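Local atomic coordinates of DUF5618 domain-containing protein (Dyadobacter fermentans, PDB entry 3MFN), a protein that is of unknown function but folds into a compact, mostly helical domain of the DUF5618 family and pairs with a second copy in the crystal. Residues E37-L42 and I145-E150; N43-I48 and H71-G76; G76-L81 and N111-V116; A80-F85 and D96-N101; E118-V123 and L137-A142. All coordinates share one frame; numbering follows the deposited sequence.

From the N terminus, helix 34-52 meets the last helix, 132-153, in interaction 1, which closes a loop of 102 residues, the long one within which the other four contacts fall. Interaction 2 joins the second half of helix 34-52 to helix 63-85 and closes before interaction 3 opens. Interactions 3 and 4 both start from the C-terminal half of helix 63-85, sharing Ala-80 and Leu-81; one goes to helix 107-126, the other to the short helix 95-103. Interaction 5 follows in series, setting helix 107-126 across helix 132-153. Interactions 3 and 5 also touch the second subunit, so the intrachain core and the dimer meet there.

Interaction 1 of 5, residues E37-L42 and I145-E150; sequences EAKRYL and IIDWVE
Antiparallel helix packing joins the first and last long helices of the fold here, with an apolar centre and a charged margin. The segments of helices 34-52 and 132-153 run at 172° to each other, their axes 10.8 Å apart, and Ala-38 and Ile-146 face each other at the point of nearest backbone approach. Ile-146 carries the contact with all of its branches. Its CG1 lies anti to the carbonyl carbon (chi1 -66°) and the chain continues extended, which sends CD1 to the methyl of Ala-38, with 3.8 Å between Ile-146 CD1 and Ala-38 CB. The same CD1 is 4.3 Å from Leu-42 CD2, one turn further along. The other branch, CG2, meets the aliphatic part of Lys-39, whose CE stands 4.1 Å from Ile-146 CG2. Beyond CG the lysine chain is fully extended, so its methylenes pass the isoleucine while the ammonium group travels on toward the acids of the last helix. There Lys-39 NZ lies 4.2 Å from Glu-150 OE1 and 4.5 Å from Asp-147 OD1, the glutamate chain meeting the lysine at about a right angle. Leu-42 also touches Ala-73 and Phe-139, carrying the apolar side of the contact into the bundle interior. Dispersion therefore holds most of this seam; the two acids lie beyond salt-bridge distance of the ammonium and probably contribute a diffuse electrostatic attraction at its margin.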
# COMPACT_ATOMS: atom_id res chain seq x y z
N GLU A 37 -2.78 24.41 -7.23
CA GLU A 37 -1.52 23.87 -7.70
C GLU A 37 -1.32 22.38 -7.19
O GLU A 37 -0.92 21.53 -7.98
CB GLU A 37 -0.38 24.82 -7.32
CG GLU A 37 1.05 24.32 -7.53
CD GLU A 37 1.55 24.44 -8.98
OE1 GLU A 37 0.73 24.55 -9.91
OE2 GLU A 37 2.79 24.39 -9.18
N ALA A 38 -1.69 22.10 -5.93
CA ALA A 38 -1.70 20.75 -5.37
C ALA A 38 -2.51 19.80 -6.23
O ALA A 38 -2.05 18.69 -6.55
CB ALA A 38 -2.21 20.75 -3.93
N LYS A 39 -3.69 20.25 -6.66
CA LYS A 39 -4.56 19.44 -7.49
C LYS A 39 -3.98 19.30 -8.90
O LYS A 39 -4.22 18.28 -9.52
CB LYS A 39 -5.97 20.02 -7.60
CG LYS A 39 -6.69 20.06 -6.29
CD LYS A 39 -7.99 20.77 -6.41
CE LYS A 39 -8.69 20.89 -5.05
NZ LYS A 39 -9.89 21.70 -5.18
N ARG A 40 -3.22 20.30 -9.38
CA ARG A 40 -2.55 20.15 -10.65
C ARG A 40 -1.52 19.02 -10.58
O ARG A 40 -1.40 18.26 -11.52
CB ARG A 40 -1.95 21.47 -11.13
CG ARG A 40 -3.03 22.56 -11.47
CD ARG A 40 -4.11 22.01 -12.41
NE ARG A 40 -3.54 21.44 -13.63
CZ ARG A 40 -3.52 22.03 -14.82
NH1 ARG A 40 -2.93 21.41 -15.84
NH2 ARG A 40 -4.06 23.24 -15.00
N TYR A 41 -0.81 18.89 -9.46
CA TYR A 41 0.17 17.81 -9.28
C TYR A 41 -0.56 16.46 -9.29
O TYR A 41 -0.12 15.50 -9.94
CB TYR A 41 0.94 17.93 -7.96
CG TYR A 41 2.11 18.88 -7.89
CD1 TYR A 41 3.38 18.41 -7.67
CD2 TYR A 41 1.95 20.26 -7.96
CE1 TYR A 41 4.46 19.23 -7.55
CE2 TYR A 41 3.08 21.17 -7.83
CZ TYR A 41 4.33 20.61 -7.63
OH TYR A 41 5.47 21.34 -7.47
N LEU A 42 -1.65 16.38 -8.54
CA LEU A 42 -2.41 15.13 -8.47
C LEU A 42 -2.95 14.70 -9.81
O LEU A 42 -2.84 13.52 -10.17
CB LEU A 42 -3.54 15.25 -7.45
CG LEU A 42 -4.30 14.00 -7.02
CD1 LEU A 42 -3.38 12.84 -6.55
CD2 LEU A 42 -5.33 14.38 -5.89
N ILE A 145 -6.74 14.97 1.88
CA ILE A 145 -5.80 15.84 2.57
C ILE A 145 -5.81 17.23 1.94
O ILE A 145 -5.75 18.24 2.63
CB ILE A 145 -4.33 15.31 2.53
CG1 ILE A 145 -4.20 13.98 3.27
CG2 ILE A 145 -3.41 16.35 3.16
CD1 ILE A 145 -4.63 14.06 4.77
N ILE A 146 -5.86 17.30 0.61
CA ILE A 146 -5.86 18.62 -0.04
C ILE A 146 -7.14 19.37 0.32
O ILE A 146 -7.09 20.56 0.58
CB ILE A 146 -5.66 18.52 -1.53
CG1 ILE A 146 -4.25 17.98 -1.81
CG2 ILE A 146 -5.92 19.92 -2.14
CD1 ILE A 146 -3.94 17.48 -3.20
N ASP A 147 -8.28 18.68 0.35
CA ASP A 147 -9.54 19.33 0.70
C ASP A 147 -9.52 19.77 2.15
O ASP A 147 -10.06 20.83 2.48
CB ASP A 147 -10.74 18.40 0.52
CG ASP A 147 -11.03 18.05 -0.92
OD1 ASP A 147 -10.44 18.64 -1.89
OD2 ASP A 147 -11.87 17.14 -1.09
N TRP A 148 -8.91 18.98 3.02
CA TRP A 148 -8.81 19.38 4.43
C TRP A 148 -8.07 20.72 4.55
O TRP A 148 -8.51 21.64 5.26
CB TRP A 148 -8.10 18.27 5.22
CG TRP A 148 -7.88 18.60 6.64
CD1 TRP A 148 -8.76 18.42 7.67
CD2 TRP A 148 -6.68 19.13 7.23
NE1 TRP A 148 -8.17 18.79 8.87
CE2 TRP A 148 -6.90 19.23 8.62
CE3 TRP A 148 -5.42 19.49 6.73
CZ2 TRP A 148 -5.95 19.73 9.51
CZ3 TRP A 148 -4.45 19.99 7.62
CH2 TRP A 148 -4.74 20.11 8.99
N VAL A 149 -6.95 20.85 3.86
CA VAL A 149 -6.20 22.11 3.78
C VAL A 149 -7.05 23.25 3.26
O VAL A 149 -7.20 24.28 3.94
CB VAL A 149 -4.92 21.96 2.91
CG1 VAL A 149 -4.30 23.31 2.61
CG2 VAL A 149 -3.89 21.02 3.64
N GLU A 150 -7.65 23.09 2.08
CA GLU A 150 -8.51 24.12 1.50
C GLU A 150 -9.50 24.60 2.57
O GLU A 150 -9.66 25.79 2.81
CB GLU A 150 -9.29 23.59 0.29
CG GLU A 150 -10.13 24.70 -0.41
CD GLU A 150 -11.02 24.22 -1.57
OE1 GLU A 150 -11.44 23.06 -1.54
OE2 GLU A 150 -11.32 25.04 -2.49

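Interaction 2 of 5, residues N43-I48 and H71-G76; sequences NNAKDI and HTAYSG
Thr-72 is the first residue of segment 71-76 to meet helix 34-52, and it does so chiefly with its carbon atoms. Its CG2 approaches Asn-44 CB at 4.3 Å, its CB faces the methyl of Ala-45, and its OG1 stands 4.3 Å from Ile-48 CD1. With OG1 hydrogen-bonded to the carbonyl oxygen of Met-68 in the preceding turn, the hydroxyl meets the isoleucine only by packing. Next comes Ala-73, where the two helices come nearest: Ala-73 CB and Ala-45 CB touch at 3.7 Å, methyl against methyl, and Ala-45 CB is as close to the backbone N of Ala-73. Such small side chains let the axes of the two antiparallel segments, at 169° to each other, approach to 8.2 Å. The Ala-73 methyl is also touched by Leu-42, Leu-120 and Phe-139, so the alanine pair lies where three other helices gather round helix 63-85. Close packing by alanines is thus the basis of this contact: the threonine hydroxyl is satisfied within its own helix, and what joins the two segments is apolar.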
# COMPACT_ATOMS: atom_id res chain seq x y z
N ASN A 43 -3.55 15.62 -10.55
CA ASN A 43 -4.08 15.30 -11.86
C ASN A 43 -3.04 15.03 -12.88
O ASN A 43 -3.22 14.14 -13.76
CB ASN A 43 -5.06 16.38 -12.32
CG ASN A 43 -6.35 16.36 -11.47
OD1 ASN A 43 -6.84 15.27 -11.14
ND2 ASN A 43 -6.86 17.53 -11.10
N ASN A 44 -1.91 15.73 -12.77
CA ASN A 44 -0.77 15.38 -13.63
C ASN A 44 -0.38 13.96 -13.39
O ASN A 44 -0.13 13.23 -14.31
CB ASN A 44 0.46 16.27 -13.39
CG ASN A 44 0.38 17.62 -14.07
OD1 ASN A 44 1.35 18.36 -14.03
ND2 ASN A 44 -0.73 17.95 -14.70
N ALA A 45 -0.28 13.57 -12.11
CA ALA A 45 0.04 12.22 -11.73
C ALA A 45 -0.93 11.18 -12.32
O ALA A 45 -0.52 10.13 -12.81
CB ALA A 45 0.11 12.06 -10.18
N LYS A 46 -2.22 11.47 -12.28
CA LYS A 46 -3.20 10.54 -12.90
C LYS A 46 -2.99 10.48 -14.41
O LYS A 46 -3.08 9.40 -15.02
CB LYS A 46 -4.61 11.01 -12.57
CG LYS A 46 -4.94 10.89 -11.08
CD LYS A 46 -6.36 11.44 -10.81
CE LYS A 46 -6.77 11.14 -9.33
NZ LYS A 46 -8.01 11.92 -8.96
N ASP A 47 -2.67 11.62 -15.03
CA ASP A 47 -2.47 11.62 -16.48
C ASP A 47 -1.25 10.81 -16.87
O ASP A 47 -1.26 10.13 -17.91
CB ASP A 47 -2.32 13.03 -17.05
CG ASP A 47 -3.63 13.82 -17.05
OD1 ASP A 47 -4.72 13.22 -16.99
OD2 ASP A 47 -3.55 15.05 -17.21
N ILE A 48 -0.19 10.91 -16.08
CA ILE A 48 1.01 10.15 -16.36
C ILE A 48 0.67 8.65 -16.31
O ILE A 48 1.11 7.87 -17.15
CB ILE A 48 2.16 10.49 -15.27
CG1 ILE A 48 2.72 11.91 -15.45
CG2 ILE A 48 3.32 9.40 -15.34
CD1 ILE A 48 3.50 12.34 -14.23
N HIS A 71 5.62 10.19 -7.01
CA HIS A 71 6.36 11.31 -6.48
C HIS A 71 5.59 12.63 -6.71
O HIS A 71 5.41 13.45 -5.75
CB HIS A 71 7.73 11.40 -7.12
CG HIS A 71 8.52 12.54 -6.62
ND1 HIS A 71 8.97 12.59 -5.33
CD2 HIS A 71 8.81 13.73 -7.19
CE1 HIS A 71 9.56 13.75 -5.13
NE2 HIS A 71 9.53 14.44 -6.27
N THR A 72 5.05 12.77 -7.92
CA THR A 72 4.31 13.93 -8.28
C THR A 72 3.03 14.10 -7.41
O THR A 72 2.76 15.23 -6.85
CB THR A 72 3.95 13.89 -9.78
OG1 THR A 72 5.14 13.80 -10.52
CG2 THR A 72 3.23 15.18 -10.25
N ALA A 73 2.25 13.02 -7.30
CA ALA A 73 1.05 13.06 -6.43
C ALA A 73 1.40 13.40 -4.98
O ALA A 73 0.78 14.27 -4.39
CB ALA A 73 0.27 11.74 -6.49
N TYR A 74 2.38 12.72 -4.41
CA TYR A 74 2.85 12.98 -3.09
C TYR A 74 3.37 14.42 -2.91
O TYR A 74 3.02 15.07 -1.90
CB TYR A 74 3.92 12.01 -2.67
CG TYR A 74 4.36 12.16 -1.22
CD1 TYR A 74 3.48 11.89 -0.19
CD2 TYR A 74 5.66 12.55 -0.88
CE1 TYR A 74 3.86 12.00 1.12
CE2 TYR A 74 6.07 12.63 0.43
CZ TYR A 74 5.15 12.37 1.41
OH TYR A 74 5.51 12.50 2.69
N SER A 75 4.13 14.94 -3.87
CA SER A 75 4.65 16.31 -3.83
C SER A 75 3.47 17.30 -3.86
O SER A 75 3.53 18.38 -3.25
CB SER A 75 5.60 16.54 -5.03
OG SER A 75 6.74 15.69 -4.90
N GLY A 76 2.40 16.93 -4.55
CA GLY A 76 1.17 17.74 -4.53
C GLY A 76 0.61 17.92 -3.14
O GLY A 76 0.31 19.03 -2.69

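Interaction 3 of 5, residues G76-L81 and N111-V116; sequences GVLFAL and NTFVSV
Segments 76-81 and 111-116 are helical and run roughly antiparallel, at 143°, with axes that come no nearer than 12.1 Å, so large side chains have to span the distance. Phe-113 does most of this. Its ring is carried across by a CG anti to the backbone N (chi1 173°), and three aliphatic residues of helix 63-85 meet it. Leu-81 CD1 comes closest, 3.7 Å from Phe-113 CE1, at an oblique approach. Leu-78 CD2 reaches the same carbon near the ring plane, at the edge, 3.9 Å from Phe-113 CE1, its side chain set at about a right angle to that of the phenylalanine. Val-77 CG1 also comes up at the edge, 4.2 Å from Phe-113 CD1. The second methyl of Val-77 turns to the next turn of the partner helix, where Val-77 CG2 and Val-116 CG1 lie 4.2 Å apart. Helix 95-103 closes over part of this apolar contact, with Tyr-98 against Leu-78 and Leu-81 and with Leu-102 against Phe-113, while Ala-142, Ile-145 and Val-149 of helix 132-153 pack on Val-77 and Leu-81; the far side of segment 111-116 meets Phe-59 and Val-129 of the second subunit.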
# COMPACT_ATOMS: atom_id res chain seq x y z
N GLY A 76 2.40 16.93 -4.55
CA GLY A 76 1.17 17.74 -4.53
C GLY A 76 0.61 17.92 -3.14
O GLY A 76 0.31 19.03 -2.69
N VAL A 77 0.45 16.79 -2.44
CA VAL A 77 -0.02 16.80 -1.09
C VAL A 77 0.91 17.65 -0.21
O VAL A 77 0.43 18.50 0.58
CB VAL A 77 -0.13 15.35 -0.52
CG1 VAL A 77 -0.53 15.37 1.01
CG2 VAL A 77 -1.03 14.54 -1.35
N LEU A 78 2.21 17.40 -0.27
CA LEU A 78 3.16 18.24 0.48
C LEU A 78 3.05 19.73 0.16
O LEU A 78 3.13 20.56 1.05
CB LEU A 78 4.61 17.75 0.30
CG LEU A 78 4.93 16.32 0.76
CD1 LEU A 78 6.43 16.07 0.89
CD2 LEU A 78 4.18 15.89 2.11
N PHE A 79 2.82 20.07 -1.11
CA PHE A 79 2.65 21.45 -1.51
C PHE A 79 1.48 22.13 -0.76
O PHE A 79 1.66 23.21 -0.15
CB PHE A 79 2.50 21.51 -3.03
CG PHE A 79 2.67 22.90 -3.58
CD1 PHE A 79 1.61 23.80 -3.56
CD2 PHE A 79 3.88 23.30 -4.12
CE1 PHE A 79 1.78 25.10 -4.06
CE2 PHE A 79 4.06 24.58 -4.64
CZ PHE A 79 3.01 25.50 -4.59
N ALA A 80 0.32 21.49 -0.72
CA ALA A 80 -0.79 21.98 0.08
C ALA A 80 -0.38 22.08 1.54
O ALA A 80 -0.60 23.12 2.14
CB ALA A 80 -2.07 21.09 -0.09
N LEU A 81 0.23 21.03 2.10
CA LEU A 81 0.65 21.06 3.50
C LEU A 81 1.67 22.15 3.84
O LEU A 81 1.56 22.81 4.89
CB LEU A 81 1.12 19.69 4.00
CG LEU A 81 0.05 18.56 3.98
CD1 LEU A 81 0.62 17.21 4.35
CD2 LEU A 81 -1.14 18.88 4.92
N ASN A 111 -3.91 9.78 10.16
CA ASN A 111 -3.90 8.43 9.62
C ASN A 111 -4.02 8.48 8.11
O ASN A 111 -3.34 7.73 7.43
CB ASN A 111 -5.03 7.57 10.19
CG ASN A 111 -4.81 7.19 11.65
OD1 ASN A 111 -3.71 7.20 12.14
ND2 ASN A 111 -5.89 6.89 12.34
N THR A 112 -4.88 9.37 7.60
CA THR A 112 -5.04 9.54 6.18
C THR A 112 -3.70 9.91 5.51
O THR A 112 -3.35 9.36 4.45
CB THR A 112 -6.16 10.61 5.85
OG1 THR A 112 -7.40 10.18 6.41
CG2 THR A 112 -6.34 10.86 4.34
N PHE A 113 -2.98 10.86 6.10
CA PHE A 113 -1.71 11.26 5.54
C PHE A 113 -0.70 10.11 5.59
O PHE A 113 0.11 9.95 4.64
CB PHE A 113 -1.12 12.51 6.31
CG PHE A 113 0.25 12.85 5.88
CD1 PHE A 113 0.47 13.46 4.64
CD2 PHE A 113 1.33 12.49 6.63
CE1 PHE A 113 1.72 13.73 4.24
CE2 PHE A 113 2.60 12.76 6.20
CZ PHE A 113 2.80 13.37 5.01
N VAL A 114 -0.71 9.32 6.66
CA VAL A 114 0.29 8.23 6.78
C VAL A 114 0.08 7.21 5.63
O VAL A 114 1.05 6.68 5.02
CB VAL A 114 0.24 7.54 8.19
CG1 VAL A 114 1.20 6.28 8.26
CG2 VAL A 114 0.66 8.55 9.28
N SER A 115 -1.19 6.97 5.32
CA SER A 115 -1.57 6.10 4.25
C SER A 115 -1.13 6.68 2.91
O SER A 115 -0.56 5.96 2.10
CB SER A 115 -3.07 5.84 4.30
OG SER A 115 -3.42 4.72 3.55
N VAL A 116 -1.37 7.99 2.69
CA VAL A 116 -0.77 8.66 1.53
C VAL A 116 0.74 8.46 1.40
O VAL A 116 1.26 8.12 0.32
CB VAL A 116 -1.09 10.12 1.57
CG1 VAL A 116 -0.27 10.90 0.54
CG2 VAL A 116 -2.57 10.34 1.37

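Interaction 4 of 5, residues A80-F85 and D96-N101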
# COMPACT_ATOMS: atom_id res chain seq x y z
N ALA A 80 0.32 21.49 -0.72
CA ALA A 80 -0.79 21.98 0.08
C ALA A 80 -0.38 22.08 1.54
O ALA A 80 -0.60 23.12 2.14
CB ALA A 80 -2.07 21.09 -0.09
N LEU A 81 0.23 21.03 2.10
CA LEU A 81 0.65 21.06 3.50
C LEU A 81 1.67 22.15 3.84
O LEU A 81 1.56 22.81 4.89
CB LEU A 81 1.12 19.69 4.00
CG LEU A 81 0.05 18.56 3.98
CD1 LEU A 81 0.62 17.21 4.35
CD2 LEU A 81 -1.14 18.88 4.92
N ASP A 82 2.64 22.37 2.96
CA ASP A 82 3.69 23.35 3.18
C ASP A 82 3.10 24.73 3.21
O ASP A 82 3.56 25.60 3.98
CB ASP A 82 4.74 23.30 2.06
CG ASP A 82 5.64 22.10 2.18
OD1 ASP A 82 5.72 21.58 3.29
OD2 ASP A 82 6.26 21.66 1.18
N HIS A 83 2.09 24.94 2.37
CA HIS A 83 1.44 26.22 2.32
C HIS A 83 0.62 26.46 3.58
O HIS A 83 0.58 27.54 4.06
CB HIS A 83 0.57 26.44 1.07
CG HIS A 83 0.00 27.84 1.01
ND1 HIS A 83 0.63 28.87 0.35
CD2 HIS A 83 -1.11 28.37 1.57
CE1 HIS A 83 -0.07 29.98 0.50
NE2 HIS A 83 -1.14 29.70 1.22
N TYR A 84 -0.01 25.43 4.14
CA TYR A 84 -0.82 25.60 5.35
C TYR A 84 0.03 25.77 6.64
O TYR A 84 -0.27 26.61 7.50
CB TYR A 84 -1.78 24.41 5.50
CG TYR A 84 -2.70 24.47 6.70
CD1 TYR A 84 -3.51 25.56 6.91
CD2 TYR A 84 -2.78 23.43 7.61
CE1 TYR A 84 -4.39 25.64 8.05
CE2 TYR A 84 -3.64 23.49 8.74
CZ TYR A 84 -4.43 24.60 8.94
OH TYR A 84 -5.28 24.68 10.02
N PHE A 85 1.05 24.92 6.79
CA PHE A 85 1.83 24.85 8.03
C PHE A 85 3.04 25.80 8.01
O PHE A 85 3.65 26.11 9.05
CB PHE A 85 2.32 23.41 8.27
CG PHE A 85 1.22 22.44 8.67
CD1 PHE A 85 0.39 22.70 9.73
CD2 PHE A 85 1.08 21.24 8.02
CE1 PHE A 85 -0.58 21.81 10.11
CE2 PHE A 85 0.14 20.36 8.40
CZ PHE A 85 -0.71 20.64 9.42
N ASP A 96 8.31 13.11 9.37
CA ASP A 96 8.00 13.36 10.79
C ASP A 96 7.52 14.80 11.04
O ASP A 96 6.67 15.02 11.88
CB ASP A 96 9.22 13.01 11.68
CG ASP A 96 9.54 11.51 11.60
OD1 ASP A 96 8.59 10.70 11.68
OD2 ASP A 96 10.72 11.15 11.41
N TRP A 97 8.01 15.78 10.28
CA TRP A 97 7.53 17.12 10.41
C TRP A 97 6.05 17.20 10.03
O TRP A 97 5.25 17.84 10.73
CB TRP A 97 8.37 18.05 9.57
CG TRP A 97 8.08 19.44 9.84
CD1 TRP A 97 8.54 20.20 10.91
CD2 TRP A 97 7.23 20.28 9.09
NE1 TRP A 97 8.03 21.44 10.84
CE2 TRP A 97 7.22 21.54 9.74
CE3 TRP A 97 6.45 20.10 7.94
CZ2 TRP A 97 6.51 22.63 9.25
CZ3 TRP A 97 5.71 21.18 7.48
CH2 TRP A 97 5.75 22.43 8.15
N TYR A 98 5.63 16.53 8.97
CA TYR A 98 4.21 16.59 8.57
C TYR A 98 3.36 15.86 9.59
O TYR A 98 2.30 16.35 9.99
CB TYR A 98 3.97 16.04 7.16
CG TYR A 98 4.73 16.85 6.13
CD1 TYR A 98 4.20 17.99 5.65
CD2 TYR A 98 5.97 16.48 5.71
CE1 TYR A 98 4.87 18.75 4.74
CE2 TYR A 98 6.66 17.25 4.81
CZ TYR A 98 6.09 18.37 4.31
OH TYR A 98 6.74 19.20 3.41
N LYS A 99 3.85 14.73 10.06
CA LYS A 99 3.03 13.94 11.05
C LYS A 99 2.82 14.67 12.39
O LYS A 99 1.71 14.67 12.97
CB LYS A 99 3.71 12.59 11.30
CG LYS A 99 3.62 11.63 10.05
CD LYS A 99 4.55 10.39 10.14
CE LYS A 99 4.22 9.47 11.30
NZ LYS A 99 5.28 8.44 11.63
N SER A 100 3.88 15.26 12.91
CA SER A 100 3.75 15.89 14.22
C SER A 100 2.86 17.15 14.08
O SER A 100 2.02 17.40 14.94
CB SER A 100 5.13 16.13 14.85
OG SER A 100 5.71 17.32 14.37
N ASN A 101 2.94 17.86 12.93
CA ASN A 101 2.01 18.98 12.67
C ASN A 101 0.55 18.51 12.55
O ASN A 101 -0.37 19.17 13.04
CB ASN A 101 2.44 19.84 11.45
CG ASN A 101 3.40 20.95 11.83
OD1 ASN A 101 3.07 21.82 12.61
ND2 ASN A 101 4.58 20.92 11.29
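Phe-85 offers one ring face to Asn-101, whose CB sits 3.6 Å from the Phe-85 ring centroid and only 4° off its normal, a CH-pi contact; the amide plane beyond lies 21° from the ring plane, stacked on it. Asn-101 ND2 makes a bent bond to Trp-97 O at 3.2 Å, arriving from above the carbonyl plane, while the backbone N of Asn-101 reaches that oxygen from the opposite face. ND2 also stands over the face of the Trp-97 indole, which in turn reaches back across the contact, with Trp-97 CH2 3.6 Å from Phe-85 CB. Here the short helix 95-103 crosses the C-terminal end of helix 63-85 at 57°. One turn earlier in helix 63-85, Leu-81 CB lies obliquely against the Tyr-98 ring, whose hydroxyl gives a short hydrogen bond, Tyr-98 OH to Asp-82 OD1 at 2.6 Å, received by the syn lone pair of Asp-82 OD1. Lys-93 salt-bridges the same oxygen, and an acetate ion, probably from the crystallisation liquor, lies beside Tyr-98.

Interaction 5 of 5, residues E118-V123 and L137-A142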
# COMPACT_ATOMS: atom_id res chain seq x y z
N GLU A 118 2.53 6.06 2.79
CA GLU A 118 2.78 4.66 2.49
C GLU A 118 2.54 4.36 1.02
O GLU A 118 3.40 3.76 0.38
CB GLU A 118 1.91 3.72 3.33
CG GLU A 118 2.25 3.77 4.83
CD GLU A 118 3.55 3.16 5.17
OE1 GLU A 118 4.00 2.21 4.51
OE2 GLU A 118 4.12 3.59 6.18
N GLN A 119 1.39 4.76 0.51
CA GLN A 119 0.98 4.35 -0.80
C GLN A 119 1.62 5.12 -1.92
O GLN A 119 1.94 4.54 -2.98
CB GLN A 119 -0.55 4.43 -0.94
CG GLN A 119 -1.39 3.43 -0.04
CD GLN A 119 -0.87 2.04 -0.06
OE1 GLN A 119 -0.43 1.56 -1.09
NE2 GLN A 119 -0.84 1.38 1.13
N LEU A 120 1.74 6.44 -1.76
CA LEU A 120 2.25 7.26 -2.85
C LEU A 120 3.74 7.45 -2.77
O LEU A 120 4.44 7.38 -3.80
CB LEU A 120 1.54 8.60 -2.93
CG LEU A 120 0.15 8.83 -3.52
CD1 LEU A 120 -0.84 7.67 -3.48
CD2 LEU A 120 -0.47 10.13 -2.99
N HIS A 121 4.26 7.71 -1.58
CA HIS A 121 5.68 7.93 -1.42
C HIS A 121 6.49 6.61 -1.39
O HIS A 121 7.51 6.49 -2.06
CB HIS A 121 5.99 8.77 -0.18
CG HIS A 121 7.45 8.95 0.05
ND1 HIS A 121 8.25 9.73 -0.79
CD2 HIS A 121 8.30 8.42 0.99
CE1 HIS A 121 9.51 9.67 -0.36
NE2 HIS A 121 9.57 8.86 0.69
N LEU A 122 6.07 5.61 -0.60
CA LEU A 122 6.87 4.38 -0.49
C LEU A 122 6.56 3.37 -1.59
O LEU A 122 7.47 3.00 -2.37
CB LEU A 122 6.75 3.73 0.87
CG LEU A 122 7.26 4.61 2.06
CD1 LEU A 122 6.91 3.98 3.51
CD2 LEU A 122 8.82 4.99 1.95
N VAL A 123 5.31 2.93 -1.67
CA VAL A 123 4.96 1.88 -2.62
C VAL A 123 5.13 2.30 -4.11
O VAL A 123 5.71 1.55 -4.94
CB VAL A 123 3.52 1.34 -2.34
CG1 VAL A 123 3.10 0.34 -3.43
CG2 VAL A 123 3.43 0.70 -0.87
N LEU A 137 -7.26 4.31 -4.38
CA LEU A 137 -7.50 4.67 -2.98
C LEU A 137 -6.44 5.64 -2.48
O LEU A 137 -6.71 6.58 -1.72
CB LEU A 137 -7.49 3.42 -2.09
CG LEU A 137 -8.47 2.29 -2.36
CD1 LEU A 137 -8.26 1.12 -1.33
CD2 LEU A 137 -9.93 2.72 -2.35
N GLY A 138 -5.20 5.43 -2.87
CA GLY A 138 -4.14 6.33 -2.44
C GLY A 138 -4.43 7.76 -2.88
O GLY A 138 -4.27 8.73 -2.10
N PHE A 139 -4.83 7.89 -4.15
CA PHE A 139 -5.24 9.17 -4.70
C PHE A 139 -6.47 9.77 -4.05
O PHE A 139 -6.50 10.97 -3.86
CB PHE A 139 -5.47 9.07 -6.21
CG PHE A 139 -4.22 8.88 -7.01
CD1 PHE A 139 -2.97 9.05 -6.46
CD2 PHE A 139 -4.29 8.59 -8.33
CE1 PHE A 139 -1.82 8.96 -7.25
CE2 PHE A 139 -3.13 8.50 -9.12
CZ PHE A 139 -1.92 8.73 -8.58
N GLN A 140 -7.46 8.95 -3.64
CA GLN A 140 -8.59 9.46 -2.86
C GLN A 140 -8.12 10.03 -1.53
O GLN A 140 -8.60 11.05 -1.11
CB GLN A 140 -9.68 8.39 -2.59
CG GLN A 140 -10.53 7.97 -3.85
CD GLN A 140 -11.06 6.53 -3.80
OE1 GLN A 140 -11.17 5.86 -4.83
NE2 GLN A 140 -11.41 6.07 -2.62
N ARG A 141 -7.17 9.35 -0.87
CA ARG A 141 -6.64 9.81 0.44
C ARG A 141 -5.94 11.17 0.28
O ARG A 141 -6.13 12.08 1.08
CB ARG A 141 -5.68 8.82 1.05
CG ARG A 141 -6.24 7.44 1.25
CD ARG A 141 -7.24 7.36 2.35
NE ARG A 141 -7.69 5.97 2.44
CZ ARG A 141 -8.80 5.51 1.87
NH1 ARG A 141 -9.57 6.30 1.11
NH2 ARG A 141 -9.13 4.25 2.02
N ALA A 142 -5.19 11.31 -0.81
CA ALA A 142 -4.49 12.54 -1.20
C ALA A 142 -5.48 13.68 -1.42
O ALA A 142 -5.26 14.75 -0.91
CB ALA A 142 -3.70 12.31 -2.44
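A glycine in helix 132-153 provides the crossing point with helix 107-126, at a place where the latter widens into a pi-type turn. The two segments cross at -116° with axes 9.3 Å apart, and Gly-138 faces Gln-119 where their backbones come nearest. Leu-120 carries the contact, its CG set anti to the carbonyl carbon (chi1 -78°) so that both methyls point at the partner helix. Its CD1 rests on the bare backbone of the glycine, 3.7 Å from Gly-138 CA and 3.6 Å from Gly-138 C, a seat available because glycine has no side chain. The same methyl meets the ring of Phe-139 obliquely, with Leu-120 CD1 3.9 Å from Phe-139 CD1, while the other branch turns toward the next turn, Leu-120 CD2 being 3.9 Å from Ala-142 CB. Gln-119 adds its CB, 4.3 Å from Gly-138 CA, but its amide leads away to hydrogen-bond with Gln-119 of the second subunit. Arg-141 also reaches that subunit, salt-bridging its Asp-131 and Glu-133. Labour is divided here: the leucine, glycine and alanine give close, apolar packing within the chain, and the polar ends of the neighbouring residues are spent on the dimer.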